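Local coordinates for protein insect group II chitinase (Ostrinia furnacalis, PDB 5Y2A) that hydrolyses chitin as a glycoside hydrolase family 18 chitinase, this portion being the second catalytic domain of an insect group II enzyme, at residues Pro17-Tyr22 with Gly273-Ala278. Residues are numbered along the deposited sequence; the frame is centred on the assembly and turned at random.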
loop_
_atom_site.group_PDB
_atom_site.type_symbol
_atom_site.label_atom_id
_atom_site.label_comp_id
_atom_site.label_asym_id
_atom_site.label_seq_id
_atom_site.Cartn_x
_atom_site.Cartn_y
_atom_site.Cartn_z
ATOM N N PRO A 17 13.088 6.037 -7.847
ATOM C CA PRO A 17 14.372 5.767 -8.501
ATOM C C PRO A 17 14.670 6.889 -9.484
ATOM O O PRO A 17 13.758 7.507 -10.039
ATOM C CB PRO A 17 14.139 4.429 -9.216
ATOM C CG PRO A 17 13.027 3.775 -8.443
ATOM C CD PRO A 17 12.159 4.893 -7.939
ATOM N N ASP A 18 15.965 7.155 -9.677
ATOM C CA ASP A 18 16.404 8.385 -10.339
ATOM C C ASP A 18 15.625 8.722 -11.603
ATOM O O ASP A 18 15.303 9.892 -11.836
ATOM C CB ASP A 18 17.900 8.326 -10.645
ATOM C CG ASP A 18 18.754 8.531 -9.409
ATOM O OD1 ASP A 18 18.236 9.099 -8.420
ATOM O OD2 ASP A 18 19.941 8.141 -9.428
ATOM N N ASN A 19 15.288 7.729 -12.420
ATOM C CA ASN A 19 14.627 8.074 -13.674
ATOM C C ASN A 19 13.217 8.625 -13.449
ATOM O O ASN A 19 12.711 9.390 -14.277
ATOM C CB ASN A 19 14.563 6.834 -14.566
ATOM C CG ASN A 19 15.937 6.314 -14.951
ATOM O OD1 ASN A 19 16.905 7.070 -15.031
ATOM N ND2 ASN A 19 16.025 5.012 -15.201
ATOM N N GLY A 20 12.586 8.273 -12.333
ATOM C CA GLY A 20 11.271 8.763 -11.954
ATOM C C GLY A 20 11.256 9.919 -10.976
ATOM O O GLY A 20 10.206 10.511 -10.721
ATOM N N LYS A 21 12.417 10.236 -10.410
ATOM C CA LYS A 21 12.509 11.265 -9.383
ATOM C C LYS A 21 12.029 12.613 -9.905
ATOM O O LYS A 21 12.433 13.058 -10.981
ATOM C CB LYS A 21 13.956 11.363 -8.901
ATOM C CG LYS A 21 14.201 12.381 -7.809
ATOM C CD LYS A 21 15.690 12.491 -7.525
ATOM C CE LYS A 21 15.955 13.125 -6.164
ATOM N NZ LYS A 21 15.777 12.181 -5.037
ATOM N N TYR A 22 11.151 13.257 -9.142
ATOM C CA TYR A 22 10.582 14.544 -9.523
ATOM C C TYR A 22 10.761 15.513 -8.366
ATOM O O TYR A 22 10.336 15.227 -7.239
ATOM C CB TYR A 22 9.102 14.401 -9.886
ATOM C CG TYR A 22 8.515 15.585 -10.633
ATOM C CD1 TYR A 22 8.141 16.745 -9.963
ATOM C CD2 TYR A 22 8.319 15.530 -12.011
ATOM C CE1 TYR A 22 7.596 17.828 -10.646
ATOM C CE2 TYR A 22 7.771 16.602 -12.702
ATOM C CZ TYR A 22 7.413 17.746 -12.014
ATOM O OH TYR A 22 6.870 18.804 -12.702
ATOM N N GLY A 273 5.344 -1.129 -11.520
ATOM C CA GLY A 273 6.358 -0.518 -12.350
ATOM C C GLY A 273 7.661 -0.287 -11.600
ATOM O O GLY A 273 7.692 -0.198 -10.370
ATOM N N ASP A 274 8.752 -0.155 -12.368
ATOM C CA ASP A 274 10.073 0.023 -11.766
ATOM C C ASP A 274 10.153 1.314 -10.966
ATOM O O ASP A 274 10.840 1.383 -9.939
ATOM C CB ASP A 274 11.166 0.042 -12.837
ATOM C CG ASP A 274 11.319 -1.280 -13.557
ATOM O OD1 ASP A 274 10.729 -2.291 -13.119
ATOM O OD2 ASP A 274 12.059 -1.301 -14.564
ATOM N N GLU A 275 9.482 2.357 -11.434
ATOM C CA GLU A 275 9.597 3.650 -10.778
ATOM C C GLU A 275 8.486 3.896 -9.770
ATOM O O GLU A 275 8.753 4.397 -8.672
ATOM C CB GLU A 275 9.599 4.770 -11.823
ATOM C CG GLU A 275 10.922 4.920 -12.557
ATOM C CD GLU A 275 11.086 3.932 -13.697
ATOM O OE1 GLU A 275 10.085 3.594 -14.363
ATOM O OE2 GLU A 275 12.229 3.488 -13.921
ATOM N N THR A 276 7.242 3.546 -10.098
ATOM C CA THR A 276 6.151 3.847 -9.178
ATOM C C THR A 276 5.944 2.778 -8.111
ATOM O O THR A 276 5.402 3.094 -7.045
ATOM C CB THR A 276 4.846 4.099 -9.957
ATOM O OG1 THR A 276 4.554 3.000 -10.833
ATOM C CG2 THR A 276 4.969 5.399 -10.774
ATOM N N ARG A 277 6.374 1.542 -8.355
ATOM C CA ARG A 277 6.461 0.504 -7.320
ATOM C C ARG A 277 5.147 0.328 -6.564
ATOM O O ARG A 277 5.115 0.236 -5.337
ATOM C CB ARG A 277 7.595 0.836 -6.346
ATOM C CG ARG A 277 8.936 1.049 -7.016
ATOM C CD ARG A 277 9.866 1.828 -6.099
ATOM N NE ARG A 277 9.375 3.205 -6.096
ATOM C CZ ARG A 277 9.609 4.115 -5.157
ATOM N NH1 ARG A 277 10.362 3.834 -4.101
ATOM N NH2 ARG A 277 9.068 5.317 -5.283
ATOM N N ALA A 278 4.045 0.257 -7.305
ATOM C CA ALA A 278 2.746 0.071 -6.665
ATOM C C ALA A 278 1.885 -0.786 -7.577
ATOM O O ALA A 278 1.441 -0.311 -8.626
ATOM C CB ALA A 278 2.079 1.418 -6.382
#
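Pro17 meets the turn of 273-278 with the CG-CD edge of its ring. Pro17 CG lies 3.6 Å from Asp274 O, and Pro17 CD 3.5 Å from Glu275 O. Pro17 and Arg277 reach toward each other tip to tip, and Pro17 CD ends 3.7 Å above the guanidinium plane of Arg277, offset toward its rim. Arg277, bent at chi3 (-73°), is fixed there by its hydrogen bond from NE to Glu275 O, 2.9 Å long, with the donor above the carbonyl plane. Its NH2 hydrogen-bonds Tyr15 O, two residues before Pro17, and its NH1 forms a salt bridge with Asp53 of the second subunit.

Asn19 makes a marginal approach, CB to Glu275 OE2 at 4.1 Å. The nearest pair of CA atoms is Gly20 and Glu275, 5.5 Å apart, and Glu275 CG rests 3.7 Å from Gly20 N. The Glu275 chain, bent at chi2 (82°), ends in a weak hydrogen bond between OE2 and Tyr354 OH.

The contact joins the loop after TIM-barrel strand 4-10 to one between barrel strands 241-254 and 339-343, consistent with the insertion domain of many GH18 chitinases. With no hydrogen bond across it, this junction rests on van der Waals contact; the Arg277 guanidinium and Glu275 OE2 bond other partners.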